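Local coordinates for conserved hypothetical protein (Bacteroides thetaiotaomicron, PDB 2FB0) that is of unknown function but, with its dimeric alpha-beta barrel family fold, may act as an oxidoreductase of the antibiotic biosynthesis monooxygenase type, at residues K20-A25 with T43-T48; T29-K34 with T71-Q76. All coordinates share one frame; numbering follows the deposited sequence. Where two conformers were deposited one is given.

Interaction 1 (K20-A25 with T43-T48); sequences KAIEAA and TFESST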
ATOM      1  N   LYS A  20       1.578   7.947  17.157  1.00 25.62           N
ATOM      2  CA  LYS A  20       3.016   7.878  17.399  1.00 25.02           C
ATOM      3  C   LYS A  20       3.694   6.959  16.389  1.00 23.39           C
ATOM      4  O   LYS A  20       4.765   7.268  15.901  1.00 23.16           O
ATOM      5  CB  LYS A  20       3.316   7.394  18.841  1.00 24.89           C
ATOM      6  CG  LYS A  20       2.938   8.394  19.946  1.00 25.55           C
ATOM      7  CD  LYS A  20       2.935   7.712  21.321  1.00 26.08           C
ATOM      8  CE  LYS A  20       2.217   8.570  22.382  1.00 27.92           C
ATOM      9  NZ  LYS A  20       2.162   7.830  23.686  1.00 28.48           N
ATOM     10  N   ALA A  21       3.071   5.817  16.113  1.00 22.67           N
ATOM     11  CA  ALA A  21       3.592   4.863  15.138  1.00 22.63           C
ATOM     12  C   ALA A  21       3.607   5.448  13.699  1.00 22.72           C
ATOM     13  O   ALA A  21       4.598   5.301  12.969  1.00 22.40           O
ATOM     14  CB  ALA A  21       2.805   3.550  15.211  1.00 21.75           C
ATOM     15  N   ILE A  22       2.524   6.128  13.325  1.00 22.84           N
ATOM     16  CA  ILE A  22       2.437   6.808  12.023  1.00 23.62           C
ATOM     17  C   ILE A  22       3.499   7.899  11.892  1.00 23.73           C
ATOM     18  O   ILE A  22       4.161   7.996  10.856  1.00 23.47           O
ATOM     19  CB  ILE A  22       0.992   7.361  11.740  1.00 23.50           C
ATOM     20  CG1 ILE A  22       0.013   6.193  11.572  1.00 23.44           C
ATOM     21  CG2 ILE A  22       0.972   8.292  10.482  1.00 24.00           C
ATOM     22  CD1 ILE A  22      -1.462   6.579  11.645  1.00 23.46           C
ATOM     23  N   GLU A  23       3.672   8.713  12.937  0.50 24.00           N
ATOM     24  CA  GLU A  23       4.693   9.760  12.910  0.50 24.19           C
ATOM     25  C   GLU A  23       6.086   9.162  12.751  0.50 24.01           C
ATOM     26  O   GLU A  23       6.905   9.693  12.001  0.50 23.98           O
ATOM     27  CB  GLU A  23       4.613  10.673  14.151  0.50 24.76           C
ATOM     28  CG  GLU A  23       5.900  11.458  14.488  0.50 26.27           C
ATOM     29  CD  GLU A  23       6.282  12.561  13.485  0.50 29.27           C
ATOM     30  OE1 GLU A  23       5.535  12.831  12.522  0.50 31.13           O
ATOM     31  OE2 GLU A  23       7.357  13.172  13.673  0.50 30.59           O
ATOM     32  N   ALA A  24       6.351   8.056  13.446  1.00 23.47           N
ATOM     33  CA  ALA A  24       7.658   7.388  13.329  1.00 23.57           C
ATOM     34  C   ALA A  24       7.878   6.875  11.898  1.00 23.22           C
ATOM     35  O   ALA A  24       8.979   6.980  11.360  1.00 23.51           O
ATOM     36  CB  ALA A  24       7.796   6.245  14.344  1.00 22.85           C
ATOM     37  N   ALA A  25       6.822   6.333  11.294  1.00 22.95           N
ATOM     38  CA  ALA A  25       6.865   5.890   9.895  1.00 22.84           C
ATOM     39  C   ALA A  25       7.082   7.075   8.949  1.00 23.13           C
ATOM     40  O   ALA A  25       7.879   6.992   8.023  1.00 23.47           O
ATOM     41  CB  ALA A  25       5.606   5.129   9.535  1.00 22.15           C
ATOM     42  N   THR A  43       4.108   6.357   3.757  1.00 21.15           N
ATOM     43  CA  THR A  43       3.245   5.800   4.791  1.00 21.90           C
ATOM     44  C   THR A  43       1.792   6.044   4.401  1.00 21.80           C
ATOM     45  O   THR A  43       1.451   7.154   4.013  1.00 22.42           O
ATOM     46  CB  THR A  43       3.578   6.480   6.141  1.00 21.57           C
ATOM     47  OG1 THR A  43       4.976   6.293   6.406  1.00 22.04           O
ATOM     48  CG2 THR A  43       2.732   5.907   7.279  1.00 22.96           C
ATOM     49  N   PHE A  44       0.960   5.002   4.488  1.00 22.00           N
ATOM     50  CA  PHE A  44      -0.446   5.054   4.102  1.00 23.06           C
ATOM     51  C   PHE A  44      -1.313   4.495   5.227  1.00 23.70           C
ATOM     52  O   PHE A  44      -1.069   3.382   5.700  1.00 24.84           O
ATOM     53  CB  PHE A  44      -0.714   4.170   2.872  1.00 22.60           C
ATOM     54  CG  PHE A  44      -0.003   4.600   1.628  1.00 23.29           C
ATOM     55  CD1 PHE A  44      -0.653   5.396   0.676  1.00 22.22           C
ATOM     56  CD2 PHE A  44       1.303   4.185   1.379  1.00 20.57           C
ATOM     57  CE1 PHE A  44       0.006   5.791  -0.493  1.00 21.69           C
ATOM     58  CE2 PHE A  44       1.964   4.578   0.204  1.00 22.45           C
ATOM     59  CZ  PHE A  44       1.302   5.384  -0.731  1.00 21.32           C
ATOM     60  N   GLU A  45      -2.357   5.222   5.596  1.00 23.78           N
ATOM     61  CA  GLU A  45      -3.305   4.774   6.616  1.00 23.67           C
ATOM     62  C   GLU A  45      -4.535   4.155   5.963  1.00 23.84           C
ATOM     63  O   GLU A  45      -5.073   4.704   4.994  1.00 24.00           O
ATOM     64  CB  GLU A  45      -3.759   5.968   7.449  1.00 23.81           C
ATOM     65  CG  GLU A  45      -2.628   6.697   8.131  1.00 25.22           C
ATOM     66  CD  GLU A  45      -3.016   8.099   8.578  1.00 27.09           C
ATOM     67  OE1 GLU A  45      -4.124   8.268   9.133  1.00 27.40           O
ATOM     68  OE2 GLU A  45      -2.196   9.018   8.386  1.00 25.75           O
ATOM     69  N   SER A  46      -5.009   3.043   6.512  1.00 22.88           N
ATOM     70  CA  SER A  46      -6.232   2.437   6.013  1.00 23.42           C
ATOM     71  C   SER A  46      -7.409   3.383   6.196  1.00 24.18           C
ATOM     72  O   SER A  46      -7.572   3.997   7.263  1.00 23.41           O
ATOM     73  CB  SER A  46      -6.518   1.098   6.689  1.00 22.93           C
ATOM     74  OG  SER A  46      -7.816   0.638   6.373  1.00 21.39           O
ATOM     75  N   SER A  47      -8.202   3.497   5.127  1.00 24.54           N
ATOM     76  CA  SER A  47      -9.411   4.322   5.089  1.00 25.35           C
ATOM     77  C   SER A  47     -10.586   3.604   5.752  1.00 25.62           C
ATOM     78  O   SER A  47     -11.612   4.231   6.026  1.00 26.15           O
ATOM     79  CB  SER A  47      -9.788   4.643   3.626  1.00 25.44           C
ATOM     80  OG  SER A  47      -8.831   5.492   3.005  1.00 26.05           O
ATOM     81  N   THR A  48     -10.447   2.293   5.972  1.00 25.75           N
ATOM     82  CA  THR A  48     -11.538   1.472   6.494  1.00 26.32           C
ATOM     83  C   THR A  48     -11.278   0.869   7.888  1.00 27.14           C
ATOM     84  O   THR A  48     -12.231   0.535   8.599  1.00 27.35           O
ATOM     85  CB  THR A  48     -11.936   0.318   5.516  1.00 26.57           C
ATOM     86  OG1 THR A  48     -10.896  -0.671   5.460  1.00 25.88           O
ATOM     87  CG2 THR A  48     -12.241   0.841   4.084  1.00 26.36           C
TER
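I22 and A25 of helix 18-32 rest on T43 and E45 of strand 38-46, a helix-on-sheet contact of the ferredoxin-like alpha+beta fold built by the dimeric alpha-beta barrel family. The short helix and strand axes run nearly antiparallel, at 153°, and approach to 9.1 Å. I22 spans from T43 to E45. From its CB, which the backbone directs at the strand, the CG2 branch leaves anti to the backbone N and comes within 4.4 Å of T43 CG2 and 3.9 Å of E45 OE2. The other branch, through CG1, continues to CD1, which lies 3.7 Å from E45 CG and also touches the carboxylate carbon. The two side chains cross at about a right angle, with the isoleucine tip against CG and CD of the glutamate. E45 CG stands beside its own backbone N (chi1 -58°), and the extended chain beyond carries the carboxylate across the end of I22 while its oxygens find partners of their own: OE1 forms a salt bridge with R18, and OE2 is hydrogen-bonded to S47 OG of the second subunit. F44, E45 and S46 pair with an antiparallel strand of that subunit, and the sheet continues through the dimer interface. One turn along the helix from I22, A25 CB lies 3.7 Å from T43 CG2, and F53 of the neighbouring strand packs against both residues. T43 OG1 is probably hydrogen-bonded to T29 OG1, and the same oxygen lies 3.4 Å from A25 CB.

Interaction 2 (T29-K34 with T71-Q76); sequences TACSLK and TAHFAQ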
ATOM      1  N   THR A  29      10.111   7.641   6.559  1.00 24.07           N
ATOM      2  CA  THR A  29       9.836   7.944   5.146  1.00 24.14           C
ATOM      3  C   THR A  29      10.749   9.084   4.646  1.00 24.12           C
ATOM      4  O   THR A  29      11.431   8.932   3.646  1.00 23.36           O
ATOM      5  CB  THR A  29       8.336   8.289   4.927  1.00 24.05           C
ATOM      6  OG1 THR A  29       7.522   7.145   5.235  1.00 23.70           O
ATOM      7  CG2 THR A  29       8.064   8.747   3.474  1.00 23.05           C
ATOM      8  N   ALA A  30      10.783  10.200   5.372  1.00 24.95           N
ATOM      9  CA  ALA A  30      11.665  11.322   5.011  1.00 25.86           C
ATOM     10  C   ALA A  30      13.139  10.912   4.968  1.00 26.71           C
ATOM     11  O   ALA A  30      13.866  11.321   4.065  1.00 27.07           O
ATOM     12  CB  ALA A  30      11.441  12.527   5.967  1.00 25.86           C
ATOM     13  N   CYS A  31      13.580  10.092   5.929  1.00 27.28           N
ATOM     14  CA  CYS A  31      14.970   9.627   5.973  1.00 28.23           C
ATOM     15  C   CYS A  31      15.320   8.700   4.804  1.00 27.79           C
ATOM     16  O   CYS A  31      16.363   8.858   4.163  1.00 27.49           O
ATOM     17  CB  CYS A  31      15.256   8.881   7.282  1.00 28.72           C
ATOM     18  SG  CYS A  31      15.293   9.906   8.743  1.00 34.38           S
ATOM     19  N   SER A  32      14.448   7.729   4.541  1.00 27.17           N
ATOM     20  CA  SER A  32      14.703   6.722   3.514  1.00 27.15           C
ATOM     21  C   SER A  32      14.727   7.329   2.106  1.00 27.52           C
ATOM     22  O   SER A  32      15.545   6.928   1.281  1.00 27.43           O
ATOM     23  CB  SER A  32      13.677   5.585   3.606  1.00 26.83           C
ATOM     24  OG  SER A  32      13.584   5.102   4.942  1.00 26.28           O
ATOM     25  N   LEU A  33      13.841   8.289   1.849  1.00 27.95           N
ATOM     26  CA  LEU A  33      13.804   9.000   0.557  1.00 28.98           C
ATOM     27  C   LEU A  33      15.097   9.743   0.184  1.00 30.08           C
ATOM     28  O   LEU A  33      15.324  10.037  -0.996  1.00 29.48           O
ATOM     29  CB  LEU A  33      12.629   9.969   0.503  1.00 28.40           C
ATOM     30  CG  LEU A  33      11.240   9.363   0.327  1.00 27.73           C
ATOM     31  CD1 LEU A  33      10.201  10.460   0.480  1.00 26.93           C
ATOM     32  CD2 LEU A  33      11.097   8.636  -1.024  1.00 27.16           C
ATOM     33  N   LYS A  34      15.933  10.035   1.183  1.00 31.12           N
ATOM     34  CA  LYS A  34      17.237  10.661   0.954  1.00 32.57           C
ATOM     35  C   LYS A  34      18.266   9.640   0.493  1.00 33.07           C
ATOM     36  O   LYS A  34      19.343  10.012   0.037  1.00 33.26           O
ATOM     37  CB  LYS A  34      17.749  11.354   2.225  1.00 33.21           C
ATOM     38  CG  LYS A  34      16.978  12.591   2.622  1.00 34.83           C
ATOM     39  CD  LYS A  34      17.500  13.135   3.947  1.00 40.67           C
ATOM     40  CE  LYS A  34      16.720  14.369   4.394  1.00 43.20           C
ATOM     41  NZ  LYS A  34      17.224  14.865   5.712  1.00 46.52           N
ATOM     42  N   THR A  71      21.299   0.949   8.198  1.00 34.48           N
ATOM     43  CA  THR A  71      21.410   2.350   8.605  1.00 33.91           C
ATOM     44  C   THR A  71      20.890   2.587  10.027  1.00 33.81           C
ATOM     45  O   THR A  71      20.052   1.826  10.539  1.00 33.64           O
ATOM     46  CB  THR A  71      20.676   3.323   7.645  1.00 33.92           C
ATOM     47  OG1 THR A  71      19.270   3.053   7.670  1.00 34.36           O
ATOM     48  CG2 THR A  71      21.202   3.205   6.210  1.00 33.48           C
ATOM     49  N   ALA A  72      21.398   3.655  10.639  1.00 33.29           N
ATOM     50  CA  ALA A  72      20.977   4.114  11.956  1.00 33.13           C
ATOM     51  C   ALA A  72      19.508   4.536  11.974  1.00 32.65           C
ATOM     52  O   ALA A  72      18.775   4.167  12.902  1.00 32.55           O
ATOM     53  CB  ALA A  72      21.879   5.270  12.429  1.00 33.47           C
ATOM     54  N   HIS A  73      19.074   5.291  10.957  1.00 31.80           N
ATOM     55  CA  HIS A  73      17.671   5.723  10.889  1.00 31.53           C
ATOM     56  C   HIS A  73      16.685   4.546  10.783  1.00 30.72           C
ATOM     57  O   HIS A  73      15.613   4.586  11.392  1.00 30.26           O
ATOM     58  CB  HIS A  73      17.415   6.815   9.821  1.00 32.05           C
ATOM     59  CG  HIS A  73      17.681   6.391   8.400  1.00 34.23           C
ATOM     60  ND1 HIS A  73      18.828   6.751   7.719  1.00 35.86           N
ATOM     61  CD2 HIS A  73      16.929   5.686   7.517  1.00 35.54           C
ATOM     62  CE1 HIS A  73      18.782   6.263   6.489  1.00 36.09           C
ATOM     63  NE2 HIS A  73      17.641   5.612   6.342  1.00 35.17           N
ATOM     64  N   PHE A  74      17.063   3.502  10.041  1.00 30.11           N
ATOM     65  CA  PHE A  74      16.277   2.279   9.971  1.00 29.86           C
ATOM     66  C   PHE A  74      16.148   1.643  11.356  1.00 29.86           C
ATOM     67  O   PHE A  74      15.035   1.415  11.835  1.00 29.56           O
ATOM     68  CB  PHE A  74      16.887   1.275   8.990  1.00 29.29           C
ATOM     69  CG  PHE A  74      16.137  -0.037   8.917  1.00 29.88           C
ATOM     70  CD1 PHE A  74      16.540  -1.133   9.680  1.00 29.68           C
ATOM     71  CD2 PHE A  74      15.021  -0.176   8.083  1.00 29.78           C
ATOM     72  CE1 PHE A  74      15.849  -2.352   9.615  1.00 29.09           C
ATOM     73  CE2 PHE A  74      14.327  -1.383   8.011  1.00 29.60           C
ATOM     74  CZ  PHE A  74      14.741  -2.477   8.783  1.00 29.45           C
ATOM     75  N   ALA A  75      17.284   1.369  12.001  1.00 30.20           N
ATOM     76  CA  ALA A  75      17.271   0.776  13.349  1.00 30.56           C
ATOM     77  C   ALA A  75      16.457   1.615  14.344  1.00 30.34           C
ATOM     78  O   ALA A  75      15.658   1.077  15.107  1.00 30.32           O
ATOM     79  CB  ALA A  75      18.700   0.548  13.856  1.00 31.19           C
ATOM     80  N   GLN A  76      16.640   2.931  14.297  1.00 30.10           N
ATOM     81  CA  GLN A  76      15.967   3.854  15.207  1.00 30.64           C
ATOM     82  C   GLN A  76      14.441   3.800  15.033  1.00 29.33           C
ATOM     83  O   GLN A  76      13.712   3.494  15.980  1.00 28.72           O
ATOM     84  CB  GLN A  76      16.521   5.274  15.005  1.00 30.56           C
ATOM     85  CG  GLN A  76      15.758   6.429  15.678  1.00 33.24           C
ATOM     86  CD  GLN A  76      16.346   7.816  15.334  1.00 34.39           C
ATOM     87  OE1 GLN A  76      17.283   7.933  14.530  1.00 38.65           O
ATOM     88  NE2 GLN A  76      15.789   8.868  15.939  1.00 37.86           N
TER
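The backbones of the last part of helix 18-32 and the first turn of helix 72-84 come nearest at C31 and H73, whose CA atoms are 6.8 Å apart. This is a helix-helix contact on the helical layer that covers one face of the antiparallel sheet in the ferredoxin-like fold, and the H73 imidazole carries most of it. C31 CB lies over one face of the ring in a CH-pi contact, 3.9 Å from the centroid and 25° off the normal. Its closest ring atom is CD2, at 3.6 Å, because the methylene is displaced from the centre toward the rim. The sulfur takes a more oblique course: SG is 4.8 Å from the ring centroid and packs against H73 CB instead. S32 makes a lighter contact, its CA 4.2 Å from H73 NE2, and its hydroxyl bonds back to the carbonyl of L28 in its own helix.

On the opposite face of the imidazole, T71 OG1 sits 3.3 Å above the plane, over the ring centre. With CG placed between the backbone N and the carbonyl carbon (chi1 63°), the H73 ring is turned back over this N-cap residue and lies between threonine and cysteine. Both ring nitrogens have polar partners: NE2 is hydrogen-bonded to E35, and ND1 to a bound glycerol, probably from the crystallisation liquor. The bond to E35, with T71 and C31 on opposite faces, would limit rotation of the ring. The oxygen over the ring is also hydrogen-bonded to the carbonyl of H68 and has a further task as the helix cap, since T71 OG1 accepts a hydrogen bond from F74 N at 3.3 Å.

Overall arrangement
After strand 5-12, the chain enters helix 18-32, which supplies the first segment of both contacts. Interaction 1 closes the shorter loop when strand 38-46 returns beneath the helix. Interaction 2 starts later on the same helix, before that loop is complete, and closes only after strand 52-59 and helix 62-68, when helix 72-84 begins. The two loops therefore cross. One contact fixes helix 18-32 to the sheet near the dimer interface; the other joins its far end to helix 72-84. Their centres are 16 Å apart, but they touch directly where T29, on the helical segment of interaction 2, meets T43 of interaction 1.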